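Side-chain contacts in 2,3-dihydroxybenzoate-AMP ligase (Mycobacterium smegmatis, PDB 5KEI), which belongs to the AMP-binding (ANL) enzyme family, whose members pair a large AMP-binding domain with a smaller C-terminal domain: residues L209-G214 and G354-L359; V251-P254 and F259-A262; P264-A269 and A274-T279; T299-V302 and L308-Q311. All coordinates share one frame; numbering follows the deposited sequence.

Contact 1: L209-G214 and G354-L359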
ATOM      1  N   LEU A 209     -10.978   2.502  -3.331  1.00 26.65           N
ATOM      2  CA  LEU A 209     -10.304   3.153  -2.204  1.00 26.76           C
ATOM      3  C   LEU A 209      -8.893   3.584  -2.599  1.00 26.79           C
ATOM      4  O   LEU A 209      -8.402   3.187  -3.655  1.00 27.52           O
ATOM      5  CB  LEU A 209     -10.250   2.221  -0.976  1.00 30.21           C
ATOM      6  CG  LEU A 209      -9.761   0.769  -1.124  1.00 29.64           C
ATOM      7  CD1 LEU A 209      -8.275   0.682  -1.427  1.00 29.63           C
ATOM      8  CD2 LEU A 209     -10.054  -0.028   0.134  1.00 32.93           C
ATOM      9  N   LEU A 210      -8.236   4.387  -1.761  1.00 25.28           N
ATOM     10  CA  LEU A 210      -6.821   4.712  -1.996  1.00 27.70           C
ATOM     11  C   LEU A 210      -5.949   4.105  -0.883  1.00 29.71           C
ATOM     12  O   LEU A 210      -6.198   4.300   0.315  1.00 32.98           O
ATOM     13  CB  LEU A 210      -6.600   6.229  -2.087  1.00 22.54           C
ATOM     14  CG  LEU A 210      -7.528   6.994  -3.057  1.00 31.91           C
ATOM     15  CD1 LEU A 210      -7.348   8.507  -2.976  1.00 31.19           C
ATOM     16  CD2 LEU A 210      -7.363   6.535  -4.503  1.00 33.77           C
ATOM     17  N   LEU A 211      -4.943   3.341  -1.274  1.00 29.13           N
ATOM     18  CA  LEU A 211      -3.955   2.871  -0.300  1.00 27.15           C
ATOM     19  C   LEU A 211      -2.813   3.872  -0.233  1.00 26.58           C
ATOM     20  O   LEU A 211      -2.645   4.704  -1.125  1.00 23.66           O
ATOM     21  CB  LEU A 211      -3.426   1.483  -0.664  1.00 23.53           C
ATOM     22  CG  LEU A 211      -4.433   0.336  -0.788  1.00 24.92           C
ATOM     23  CD1 LEU A 211      -3.779  -0.851  -1.455  1.00 28.79           C
ATOM     24  CD2 LEU A 211      -4.949  -0.081   0.583  1.00 27.53           C
ATOM     25  N   VAL A 212      -2.048   3.790   0.845  1.00 29.37           N
ATOM     26  CA  VAL A 212      -0.837   4.575   1.012  1.00 30.85           C
ATOM     27  C   VAL A 212       0.391   3.747   0.616  1.00 32.85           C
ATOM     28  O   VAL A 212       0.470   2.557   0.890  1.00 34.65           O
ATOM     29  CB  VAL A 212      -0.707   5.080   2.467  1.00 30.23           C
ATOM     30  CG1 VAL A 212       0.620   5.778   2.674  1.00 39.50           C
ATOM     31  CG2 VAL A 212      -1.851   6.036   2.785  1.00 28.25           C
ATOM     32  N   SER A 213       1.327   4.397  -0.057  1.00 33.69           N
ATOM     33  CA  SER A 213       2.563   3.787  -0.507  1.00 37.40           C
ATOM     34  C   SER A 213       3.641   3.830   0.579  1.00 46.89           C
ATOM     35  O   SER A 213       3.927   4.893   1.134  1.00 46.17           O
ATOM     36  CB  SER A 213       3.048   4.515  -1.756  1.00 39.02           C
ATOM     37  OG  SER A 213       4.253   3.957  -2.228  1.00 48.49           O
ATOM     38  N   GLY A 214       4.251   2.688   0.878  1.00 55.11           N
ATOM     39  CA  GLY A 214       5.294   2.643   1.895  1.00 54.70           C
ATOM     40  C   GLY A 214       6.653   3.068   1.364  1.00 66.82           C
ATOM     41  O   GLY A 214       7.599   2.276   1.374  1.00 73.57           O
ATOM     42  N   GLY A 354       5.055  -8.596  -1.395  1.00 27.13           N
ATOM     43  CA  GLY A 354       4.022  -7.813  -2.037  1.00 30.64           C
ATOM     44  C   GLY A 354       4.175  -6.323  -1.791  1.00 33.62           C
ATOM     45  O   GLY A 354       5.026  -5.882  -1.042  1.00 31.16           O
ATOM     46  N   MET A 355       3.338  -5.541  -2.450  1.00 34.32           N
ATOM     47  CA  MET A 355       3.423  -4.096  -2.367  1.00 31.82           C
ATOM     48  C   MET A 355       2.027  -3.540  -2.591  1.00 30.98           C
ATOM     49  O   MET A 355       1.234  -4.119  -3.350  1.00 28.75           O
ATOM     50  CB  MET A 355       4.413  -3.547  -3.399  1.00 33.31           C
ATOM     51  CG  MET A 355       4.030  -3.831  -4.841  1.00 30.32           C
ATOM     52  SD  MET A 355       5.423  -3.831  -5.974  1.00 38.07           S
ATOM     53  CE  MET A 355       6.258  -5.356  -5.482  1.00 36.22           C
ATOM     54  N   ALA A 356       1.724  -2.438  -1.913  1.00 24.76           N
ATOM     55  CA  ALA A 356       0.422  -1.787  -2.027  1.00 26.98           C
ATOM     56  C   ALA A 356       0.056  -1.462  -3.481  1.00 24.50           C
ATOM     57  O   ALA A 356      -1.118  -1.433  -3.847  1.00 25.56           O
ATOM     58  CB  ALA A 356       0.413  -0.516  -1.178  1.00 27.26           C
ATOM     59  N   GLU A 357       1.078  -1.227  -4.296  1.00 25.31           N
ATOM     60  CA  GLU A 357       0.915  -0.917  -5.710  1.00 26.26           C
ATOM     61  C   GLU A 357       0.293  -2.038  -6.548  1.00 28.45           C
ATOM     62  O   GLU A 357      -0.203  -1.794  -7.648  1.00 27.60           O
ATOM     63  CB  GLU A 357       2.273  -0.547  -6.307  1.00 25.75           C
ATOM     64  CG  GLU A 357       2.741   0.883  -6.002  1.00 26.32           C
ATOM     65  CD  GLU A 357       3.527   1.023  -4.687  1.00 32.70           C
ATOM     66  OE1 GLU A 357       3.583   0.069  -3.870  1.00 33.88           O
ATOM     67  OE2 GLU A 357       4.108   2.104  -4.475  1.00 28.30           O
ATOM     68  N   GLY A 358       0.324  -3.270  -6.049  1.00 28.10           N
ATOM     69  CA  GLY A 358      -0.156  -4.382  -6.845  1.00 25.56           C
ATOM     70  C   GLY A 358       0.524  -5.706  -6.560  1.00 26.39           C
ATOM     71  O   GLY A 358       0.187  -6.366  -5.573  1.00 28.52           O
ATOM     72  N   LEU A 359       1.478  -6.077  -7.412  1.00 28.47           N
ATOM     73  CA  LEU A 359       2.060  -7.433  -7.464  1.00 28.82           C
ATOM     74  C   LEU A 359       2.222  -8.134  -6.124  1.00 29.65           C
ATOM     75  O   LEU A 359       2.844  -7.608  -5.200  1.00 29.34           O
ATOM     76  CB  LEU A 359       3.431  -7.416  -8.146  1.00 28.00           C
ATOM     77  CG  LEU A 359       3.999  -8.830  -8.389  1.00 33.67           C
ATOM     78  CD1 LEU A 359       3.238  -9.560  -9.478  1.00 29.97           C
ATOM     79  CD2 LEU A 359       5.485  -8.823  -8.694  1.00 34.12           C
TER

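Contact 2: V251-P254 and F259-A262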
ATOM      1  N   VAL A 251      -5.830 -10.188  12.764  1.00 31.67           N
ATOM      2  CA  VAL A 251      -5.264  -8.957  12.229  1.00 26.22           C
ATOM      3  C   VAL A 251      -4.301  -8.388  13.248  1.00 31.26           C
ATOM      4  O   VAL A 251      -4.706  -7.740  14.209  1.00 32.66           O
ATOM      5  CB  VAL A 251      -6.364  -7.933  11.897  1.00 29.74           C
ATOM      6  CG1 VAL A 251      -5.756  -6.614  11.399  1.00 28.73           C
ATOM      7  CG2 VAL A 251      -7.326  -8.526  10.860  1.00 24.69           C
ATOM      8  N   ALA A 252      -3.019  -8.647  13.042  1.00 32.57           N
ATOM      9  CA  ALA A 252      -1.999  -8.228  13.995  1.00 35.40           C
ATOM     10  C   ALA A 252      -1.270  -6.967  13.514  1.00 31.35           C
ATOM     11  O   ALA A 252      -0.810  -6.152  14.317  1.00 34.78           O
ATOM     12  CB  ALA A 252      -1.010  -9.365  14.237  1.00 33.93           C
ATOM     13  N   LEU A 253      -1.165  -6.824  12.199  1.00 31.05           N
ATOM     14  CA  LEU A 253      -0.615  -5.621  11.584  1.00 31.21           C
ATOM     15  C   LEU A 253      -1.693  -4.523  11.506  1.00 31.86           C
ATOM     16  O   LEU A 253      -2.871  -4.814  11.697  1.00 27.23           O
ATOM     17  CB  LEU A 253      -0.074  -5.971  10.200  1.00 27.01           C
ATOM     18  CG  LEU A 253       1.057  -6.997  10.271  1.00 32.05           C
ATOM     19  CD1 LEU A 253       1.238  -7.717   8.924  1.00 22.63           C
ATOM     20  CD2 LEU A 253       2.350  -6.311  10.734  1.00 22.55           C
ATOM     21  N   PRO A 254      -1.303  -3.263  11.235  1.00 31.27           N
ATOM     22  CA  PRO A 254      -2.321  -2.205  11.119  1.00 33.32           C
ATOM     23  C   PRO A 254      -3.345  -2.495  10.020  1.00 27.99           C
ATOM     24  O   PRO A 254      -2.980  -2.636   8.858  1.00 31.37           O
ATOM     25  CB  PRO A 254      -1.501  -0.955  10.785  1.00 27.41           C
ATOM     26  CG  PRO A 254      -0.167  -1.447  10.387  1.00 28.63           C
ATOM     27  CD  PRO A 254       0.055  -2.716  11.126  1.00 28.54           C
ATOM     28  N   PHE A 259      -1.545  -5.465   3.331  1.00 25.46           N
ATOM     29  CA  PHE A 259      -1.209  -6.842   3.662  1.00 26.11           C
ATOM     30  C   PHE A 259      -2.297  -7.497   4.551  1.00 25.77           C
ATOM     31  O   PHE A 259      -2.844  -8.517   4.151  1.00 28.44           O
ATOM     32  CB  PHE A 259       0.191  -6.889   4.302  1.00 25.40           C
ATOM     33  CG  PHE A 259       0.744  -8.277   4.499  1.00 24.69           C
ATOM     34  CD1 PHE A 259       0.214  -9.368   3.822  1.00 27.05           C
ATOM     35  CD2 PHE A 259       1.801  -8.488   5.377  1.00 29.30           C
ATOM     36  CE1 PHE A 259       0.721 -10.644   4.000  1.00 23.96           C
ATOM     37  CE2 PHE A 259       2.320  -9.776   5.578  1.00 32.96           C
ATOM     38  CZ  PHE A 259       1.775 -10.859   4.873  1.00 25.63           C
ATOM     39  N   PRO A 260      -2.643  -6.913   5.731  1.00 29.68           N
ATOM     40  CA  PRO A 260      -3.763  -7.547   6.460  1.00 24.21           C
ATOM     41  C   PRO A 260      -5.149  -7.098   5.996  1.00 31.21           C
ATOM     42  O   PRO A 260      -6.158  -7.557   6.551  1.00 29.02           O
ATOM     43  CB  PRO A 260      -3.549  -7.098   7.905  1.00 25.01           C
ATOM     44  CG  PRO A 260      -2.892  -5.735   7.761  1.00 27.94           C
ATOM     45  CD  PRO A 260      -2.019  -5.823   6.524  1.00 23.80           C
ATOM     46  N   LEU A 261      -5.215  -6.197   5.022  1.00 23.67           N
ATOM     47  CA  LEU A 261      -6.509  -5.773   4.516  1.00 24.92           C
ATOM     48  C   LEU A 261      -7.039  -6.718   3.415  1.00 27.04           C
ATOM     49  O   LEU A 261      -8.222  -7.036   3.376  1.00 25.30           O
ATOM     50  CB  LEU A 261      -6.414  -4.333   3.999  1.00 25.25           C
ATOM     51  CG  LEU A 261      -7.716  -3.703   3.529  1.00 25.75           C
ATOM     52  CD1 LEU A 261      -8.755  -3.754   4.645  1.00 21.69           C
ATOM     53  CD2 LEU A 261      -7.438  -2.264   3.075  1.00 27.31           C
ATOM     54  N   ALA A 262      -6.167  -7.178   2.522  1.00 27.59           N
ATOM     55  CA  ALA A 262      -6.632  -7.962   1.379  1.00 22.52           C
ATOM     56  C   ALA A 262      -5.690  -9.042   0.867  1.00 23.39           C
ATOM     57  O   ALA A 262      -5.906  -9.566  -0.212  1.00 26.26           O
ATOM     58  CB  ALA A 262      -6.965  -7.011   0.235  1.00 20.72           C
TER

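Contact 3: P264-A269 and A274-T279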
ATOM      1  N   PRO A 264      -4.491 -12.417   2.225  1.00 27.44           N
ATOM      2  CA  PRO A 264      -5.927 -12.239   1.956  1.00 26.12           C
ATOM      3  C   PRO A 264      -6.602 -11.315   2.964  1.00 24.07           C
ATOM      4  O   PRO A 264      -7.593 -10.691   2.613  1.00 29.37           O
ATOM      5  CB  PRO A 264      -6.492 -13.666   2.071  1.00 23.43           C
ATOM      6  CG  PRO A 264      -5.621 -14.323   3.087  1.00 24.41           C
ATOM      7  CD  PRO A 264      -4.220 -13.731   2.848  1.00 24.67           C
ATOM      8  N   GLY A 265      -6.092 -11.241   4.188  1.00 25.23           N
ATOM      9  CA  GLY A 265      -6.567 -10.275   5.164  1.00 24.99           C
ATOM     10  C   GLY A 265      -8.047 -10.370   5.499  1.00 25.07           C
ATOM     11  O   GLY A 265      -8.687 -11.400   5.268  1.00 28.36           O
ATOM     12  N   LEU A 266      -8.575  -9.293   6.064  1.00 27.51           N
ATOM     13  CA  LEU A 266      -9.992  -9.161   6.404  1.00 26.38           C
ATOM     14  C   LEU A 266     -10.929  -9.415   5.217  1.00 26.38           C
ATOM     15  O   LEU A 266     -11.870 -10.195   5.323  1.00 30.28           O
ATOM     16  CB  LEU A 266     -10.256  -7.764   6.986  1.00 24.69           C
ATOM     17  CG  LEU A 266     -11.738  -7.374   7.064  1.00 31.18           C
ATOM     18  CD1 LEU A 266     -12.456  -8.092   8.189  1.00 26.68           C
ATOM     19  CD2 LEU A 266     -11.889  -5.880   7.199  1.00 32.89           C
ATOM     20  N   LEU A 267     -10.652  -8.789   4.079  1.00 22.14           N
ATOM     21  CA  LEU A 267     -11.499  -8.935   2.899  1.00 23.54           C
ATOM     22  C   LEU A 267     -11.499 -10.333   2.301  1.00 30.81           C
ATOM     23  O   LEU A 267     -12.564 -10.881   1.948  1.00 28.65           O
ATOM     24  CB  LEU A 267     -11.074  -7.917   1.840  1.00 24.88           C
ATOM     25  CG  LEU A 267     -11.346  -6.481   2.349  1.00 27.60           C
ATOM     26  CD1 LEU A 267     -10.936  -5.432   1.371  1.00 24.29           C
ATOM     27  CD2 LEU A 267     -12.816  -6.284   2.691  1.00 25.93           C
ATOM     28  N   GLY A 268     -10.313 -10.911   2.163  1.00 24.77           N
ATOM     29  CA  GLY A 268     -10.225 -12.252   1.628  1.00 28.84           C
ATOM     30  C   GLY A 268     -10.946 -13.178   2.581  1.00 26.21           C
ATOM     31  O   GLY A 268     -11.732 -14.012   2.154  1.00 26.02           O
ATOM     32  N   ALA A 269     -10.702 -13.001   3.877  1.00 24.13           N
ATOM     33  CA  ALA A 269     -11.424 -13.756   4.889  1.00 27.67           C
ATOM     34  C   ALA A 269     -12.942 -13.603   4.689  1.00 32.59           C
ATOM     35  O   ALA A 269     -13.676 -14.579   4.794  1.00 34.56           O
ATOM     36  CB  ALA A 269     -11.010 -13.309   6.290  1.00 25.24           C
ATOM     37  N   ALA A 274     -15.195 -16.572   6.646  1.00 35.95           N
ATOM     38  CA  ALA A 274     -14.345 -16.835   7.804  1.00 34.87           C
ATOM     39  C   ALA A 274     -14.445 -15.735   8.859  1.00 36.03           C
ATOM     40  O   ALA A 274     -14.954 -14.648   8.592  1.00 37.78           O
ATOM     41  CB  ALA A 274     -12.896 -17.003   7.365  1.00 36.76           C
ATOM     42  N   THR A 275     -13.949 -16.019  10.059  1.00 36.20           N
ATOM     43  CA  THR A 275     -13.946 -15.028  11.136  1.00 34.98           C
ATOM     44  C   THR A 275     -12.648 -14.212  11.123  1.00 35.06           C
ATOM     45  O   THR A 275     -11.560 -14.751  10.894  1.00 33.56           O
ATOM     46  CB  THR A 275     -14.115 -15.705  12.520  1.00 34.42           C
ATOM     47  OG1 THR A 275     -15.270 -16.557  12.503  1.00 38.93           O
ATOM     48  CG2 THR A 275     -14.246 -14.667  13.638  1.00 32.17           C
ATOM     49  N   THR A 276     -12.761 -12.911  11.369  1.00 34.10           N
ATOM     50  CA  THR A 276     -11.588 -12.062  11.511  1.00 28.19           C
ATOM     51  C   THR A 276     -11.525 -11.482  12.923  1.00 33.14           C
ATOM     52  O   THR A 276     -12.522 -10.967  13.439  1.00 37.66           O
ATOM     53  CB  THR A 276     -11.598 -10.924  10.466  1.00 32.88           C
ATOM     54  OG1 THR A 276     -11.371 -11.476   9.158  1.00 30.10           O
ATOM     55  CG2 THR A 276     -10.530  -9.894  10.779  1.00 26.69           C
ATOM     56  N   VAL A 277     -10.353 -11.576  13.543  1.00 32.30           N
ATOM     57  CA  VAL A 277     -10.117 -11.065  14.894  1.00 31.33           C
ATOM     58  C   VAL A 277      -9.119  -9.917  14.901  1.00 31.49           C
ATOM     59  O   VAL A 277      -7.983 -10.104  14.500  1.00 34.57           O
ATOM     60  CB  VAL A 277      -9.559 -12.155  15.823  1.00 34.08           C
ATOM     61  CG1 VAL A 277      -9.249 -11.555  17.170  1.00 30.14           C
ATOM     62  CG2 VAL A 277     -10.536 -13.344  15.935  1.00 31.65           C
ATOM     63  N   PHE A 278      -9.535  -8.740  15.367  1.00 34.38           N
ATOM     64  CA  PHE A 278      -8.646  -7.578  15.489  1.00 31.19           C
ATOM     65  C   PHE A 278      -7.936  -7.568  16.847  1.00 37.75           C
ATOM     66  O   PHE A 278      -8.534  -7.931  17.863  1.00 39.30           O
ATOM     67  CB  PHE A 278      -9.429  -6.268  15.320  1.00 34.52           C
ATOM     68  CG  PHE A 278     -10.023  -6.081  13.951  1.00 32.17           C
ATOM     69  CD1 PHE A 278     -11.194  -6.717  13.599  1.00 29.89           C
ATOM     70  CD2 PHE A 278      -9.404  -5.270  13.020  1.00 33.58           C
ATOM     71  CE1 PHE A 278     -11.729  -6.557  12.347  1.00 32.07           C
ATOM     72  CE2 PHE A 278      -9.946  -5.101  11.757  1.00 33.81           C
ATOM     73  CZ  PHE A 278     -11.105  -5.742  11.423  1.00 28.91           C
ATOM     74  N   THR A 279      -6.669  -7.154  16.869  1.00 31.05           N
ATOM     75  CA  THR A 279      -5.960  -6.981  18.136  1.00 33.89           C
ATOM     76  C   THR A 279      -5.115  -5.723  18.130  1.00 37.68           C
ATOM     77  O   THR A 279      -4.563  -5.320  17.110  1.00 36.33           O
ATOM     78  CB  THR A 279      -5.030  -8.188  18.500  1.00 40.24           C
ATOM     79  OG1 THR A 279      -4.333  -7.892  19.721  1.00 41.27           O
ATOM     80  CG2 THR A 279      -3.995  -8.488  17.387  1.00 28.68           C
TER

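Contact 4: T299-V302 and L308-Q311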
ATOM      1  N   THR A 299      -2.632 -15.844  10.542  1.00 31.99           N
ATOM      2  CA  THR A 299      -2.283 -14.460  10.805  1.00 27.52           C
ATOM      3  C   THR A 299      -1.152 -14.007   9.898  1.00 27.71           C
ATOM      4  O   THR A 299      -0.534 -14.806   9.213  1.00 27.14           O
ATOM      5  CB  THR A 299      -1.891 -14.231  12.277  1.00 30.12           C
ATOM      6  OG1 THR A 299      -1.748 -12.827  12.518  1.00 29.26           O
ATOM      7  CG2 THR A 299      -0.586 -14.945  12.625  1.00 32.00           C
ATOM      8  N   ALA A 300      -0.900 -12.707   9.878  1.00 27.53           N
ATOM      9  CA  ALA A 300       0.184 -12.169   9.082  1.00 26.24           C
ATOM     10  C   ALA A 300       1.055 -11.309   9.971  1.00 27.15           C
ATOM     11  O   ALA A 300       0.545 -10.533  10.786  1.00 26.56           O
ATOM     12  CB  ALA A 300      -0.355 -11.365   7.901  1.00 28.26           C
ATOM     13  N   LEU A 301       2.368 -11.466   9.818  1.00 28.93           N
ATOM     14  CA  LEU A 301       3.348 -10.722  10.609  1.00 26.52           C
ATOM     15  C   LEU A 301       4.488 -10.234   9.726  1.00 26.40           C
ATOM     16  O   LEU A 301       4.576 -10.562   8.549  1.00 23.70           O
ATOM     17  CB  LEU A 301       3.926 -11.589  11.743  1.00 30.79           C
ATOM     18  CG  LEU A 301       2.986 -12.276  12.732  1.00 30.56           C
ATOM     19  CD1 LEU A 301       3.752 -13.201  13.639  1.00 29.97           C
ATOM     20  CD2 LEU A 301       2.228 -11.236  13.538  1.00 34.27           C
ATOM     21  N   VAL A 302       5.383  -9.471  10.334  1.00 29.73           N
ATOM     22  CA  VAL A 302       6.568  -8.980   9.664  1.00 27.15           C
ATOM     23  C   VAL A 302       7.704  -9.827  10.265  1.00 28.62           C
ATOM     24  O   VAL A 302       7.504 -10.427  11.320  1.00 29.59           O
ATOM     25  CB  VAL A 302       6.715  -7.442   9.890  1.00 30.09           C
ATOM     26  CG1 VAL A 302       7.461  -7.107  11.191  1.00 27.33           C
ATOM     27  CG2 VAL A 302       7.329  -6.754   8.698  1.00 39.53           C
ATOM     28  N   LEU A 308      10.376 -12.662  17.050  1.00 35.50           N
ATOM     29  CA  LEU A 308      10.073 -12.415  18.453  1.00 33.53           C
ATOM     30  C   LEU A 308       9.077 -13.445  19.011  1.00 37.04           C
ATOM     31  O   LEU A 308       9.309 -13.981  20.087  1.00 41.14           O
ATOM     32  CB  LEU A 308       9.548 -10.982  18.635  1.00 33.84           C
ATOM     33  CG  LEU A 308       9.232 -10.530  20.064  1.00 39.02           C
ATOM     34  CD1 LEU A 308      10.491 -10.449  20.895  1.00 38.93           C
ATOM     35  CD2 LEU A 308       8.461  -9.200  20.096  1.00 35.83           C
ATOM     36  N   TRP A 309       7.994 -13.747  18.284  1.00 36.41           N
ATOM     37  CA  TRP A 309       7.021 -14.759  18.730  1.00 34.06           C
ATOM     38  C   TRP A 309       7.637 -16.129  18.890  1.00 40.16           C
ATOM     39  O   TRP A 309       7.281 -16.867  19.799  1.00 45.88           O
ATOM     40  CB  TRP A 309       5.860 -14.927  17.749  1.00 35.72           C
ATOM     41  CG  TRP A 309       4.833 -13.857  17.726  1.00 36.16           C
ATOM     42  CD1 TRP A 309       4.958 -12.581  18.183  1.00 33.41           C
ATOM     43  CD2 TRP A 309       3.509 -13.970  17.195  1.00 31.62           C
ATOM     44  NE1 TRP A 309       3.792 -11.893  17.974  1.00 35.91           N
ATOM     45  CE2 TRP A 309       2.886 -12.722  17.366  1.00 32.36           C
ATOM     46  CE3 TRP A 309       2.792 -15.010  16.591  1.00 30.30           C
ATOM     47  CZ2 TRP A 309       1.575 -12.477  16.950  1.00 31.64           C
ATOM     48  CZ3 TRP A 309       1.497 -14.774  16.192  1.00 32.12           C
ATOM     49  CH2 TRP A 309       0.896 -13.513  16.373  1.00 30.58           C
ATOM     50  N   ALA A 310       8.502 -16.486  17.948  1.00 37.04           N
ATOM     51  CA  ALA A 310       9.148 -17.794  17.924  1.00 36.93           C
ATOM     52  C   ALA A 310      10.010 -18.008  19.174  1.00 41.98           C
ATOM     53  O   ALA A 310       9.918 -19.035  19.841  1.00 45.11           O
ATOM     54  CB  ALA A 310       9.989 -17.940  16.657  1.00 28.34           C
ATOM     55  N   GLN A 311      10.837 -17.022  19.502  1.00 40.95           N
ATOM     56  CA  GLN A 311      11.675 -17.130  20.681  1.00 43.01           C
ATOM     57  C   GLN A 311      10.889 -16.760  21.933  1.00 45.47           C
ATOM     58  O   GLN A 311      11.464 -16.429  22.960  1.00 48.12           O
ATOM     59  CB  GLN A 311      12.927 -16.257  20.531  1.00 44.98           C
ATOM     60  CG  GLN A 311      12.667 -14.780  20.461  1.00 45.55           C
ATOM     61  CD  GLN A 311      13.894 -13.987  20.056  1.00 44.83           C
ATOM     62  OE1 GLN A 311      14.759 -14.482  19.329  1.00 42.63           O
ATOM     63  NE2 GLN A 311      13.975 -12.744  20.528  1.00 46.31           N
TER

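Contact 1: L209-G214 and G354-L359
Ser213 and Glu357 are joined by a side-chain hydrogen bond, with Ser213 OG donating to Glu357 OE2 at 2.9 Å. The hydroxyl meets the syn side of the carboxylate but stands 32° out of its plane. Two torsions bring the groups together: Ser213 OG lies opposite its own backbone N (chi1 180°), and the Glu357 chain bends at chi2 (88°), carrying the acid back to the serine. Tyr415 OH also bonds to OE2, giving that oxygen two partners.

Beside this polar link, methyl groups pack against backbone carbonyls and, more loosely, against each other. The Ala356 methyl carbon CB points at the strand and rests 3.7 Å from Val212 O, while Leu211 CD1 is 4.2 Å from the same CB. Leu211 CD1 also comes within 3.6 Å of Ala356 O, a carbonyl that accepts a hydrogen bond from Arg225.

Met355 to Gly358 form a type I beta turn, closed by Gly358 N to Met355 O at 3.0 Å. The sequence through Gly354 to Glu357 is consistent with the A5 motif of ANL enzymes, and Ser213 probably lies at the start of the glycine-rich A3 loop. The turn itself joins two strands of the nine-stranded sheet, whereas strand 207-212 belongs to the seven-stranded one.

The loose side is Gly214, which is exposed and poorly ordered and adds almost nothing to the buried surface, in contrast to buried Leu211 and Glu357.

Contact 2: V251-P254 and F259-A262
Pro260 is the centre of the contact, its pyrrolidine ring pushed against three residues of segment 251-254. Ring atom CG lies 3.7 Å from Leu253 CB and only 3.3 Å from Pro254 O, while CB meets Val251 CG1 more loosely at 4.2 Å, the valine crossing the ring at about a right angle. No hydrogen bond spans the two segments; they meet through apolar contacts, with that carbonyl oxygen lying close to the ring.

The far end of Leu253 makes a second contact: CD1 approaches Phe259 CD2 at 3.7 Å, obliquely to the aromatic ring. Phe259 swings its CG away from the backbone N (chi1 -171°), which places the ring beside the leucine.

In the second shell, Asn104 ND2 bonds to Leu253 O and, weakly, to Val251 O. Phe259 N, in the first turn of the helix, donates to ND1 of His257, which lies just before it. The sequence from His257 into the helix, through Phe259 and Pro260, is consistent with the A4 motif of ANL enzymes.

Further out, Val251 closes strand 248-251 and pairs with strand 275-278. Leu253 and Phe259 both touch Ala300 of strand 298-301, and Leu261 faces helices 107-117 and 227-240.

Contact 3: P264-A269 and A274-T279
Leu266 and Thr276 cross at about a right angle, the leucine reaching from helix 265-271 to the branched end of the threonine. Leu266 CG is turned away from its backbone N (chi1 166°), and CD1 thereby settles against the branch point, 3.7 Å from both Thr276 OG1 and Thr276 CG2. The same methyl has a looser neighbour in Phe278 CZ at 4.2 Å, approached obliquely to the ring.

One helical turn on, Ala269 aims its methyl at the strand, and CB lies 3.4 Å from Thr276 OG1. Thus the threonine hydroxyl is set between an alanine and a leucine methyl. Ala274, also directed at the helix, brings its CB to 4.3 Å from Ala269 CB.

The axes of 265-269 and 275-278 run nearly antiparallel (159°), with a closest approach of 8.3 Å. This is the returning half of a beta-alpha-beta crossover between the parallel neighbours 248-251 and 275-278.

A single hydrogen bond bridges the segments, Ala274 N to Ala269 O at 3.1 Å, with an N-H...O angle of 152°. Backbone chemistry therefore ties down the reversal between helix and strand, whereas the side chains add looser apolar contacts, with methyl carbons lying against the Thr276 hydroxyl.

Contact 4: T299-V302 and L308-Q311
Leu301 packs against one face of the indole of Trp309, the leucine at the end of strand 298-301 and the tryptophan near the end of helix 303-310. This strand and helix form the first half of a beta-alpha-beta unit whose next strand, 325-328, lies parallel beside 298-301 in the nine-stranded sheet.

The defining interaction is CH-pi. Leu301 CD1 stands 3.5 Å from the centroid of the Trp309 six-membered ring and 10° off its normal, so the methyl comes over the face and not at the edge. Leu301 CG lies beside its backbone N (chi1 -54°), which lifts the branched end off the strand toward the helix. Its other methyl, CD2, rests 3.7 Å from Trp309 CZ2, so that both branches lie against the benzo ring. The two side chains meet at about a right angle.

Plain van der Waals contact adds Thr299, two residues back on the same side of the strand. Its CG2 approaches Trp309 CZ3 at 4.1 Å, obliquely to the ring, and Ile291 and Ala287 of helix 284-294 also pack on the indole.

Polar bonds reach outside the two segments. Thr299 OG1 bonds to Leu250 O on the neighbouring strand 248-251, turning the hydroxyl toward the sheet while CG2 meets the tryptophan. At the pyrrole side of the indole, Trp309 NE1 bonds to the backbone O of Pro282.

Overall arrangement
From the N terminus, contact 1 opens first, at the end of strand 207-212, and closes last, at 354-359, closing a long loop and tying the seven-stranded sheet to the nine-stranded one. Contacts 2, 3 and 4 all fall within it, one after another and without crossing, each closing a loop of only a few residues. Contact 2 joins the end of strand 248-251 to helix 258-262, contact 3 brings helix 265-271 back to strand 275-278, and contact 4 sets helix 303-310 against strand 298-301. Probable backbone hydrogen bonds, Val251 with Val277 and Pro260 with Leu266, join contacts 2 and 3. Contact 2 also touches contact 4 through Phe259 and Ala300, and contact 1 through Leu261 and Leu211.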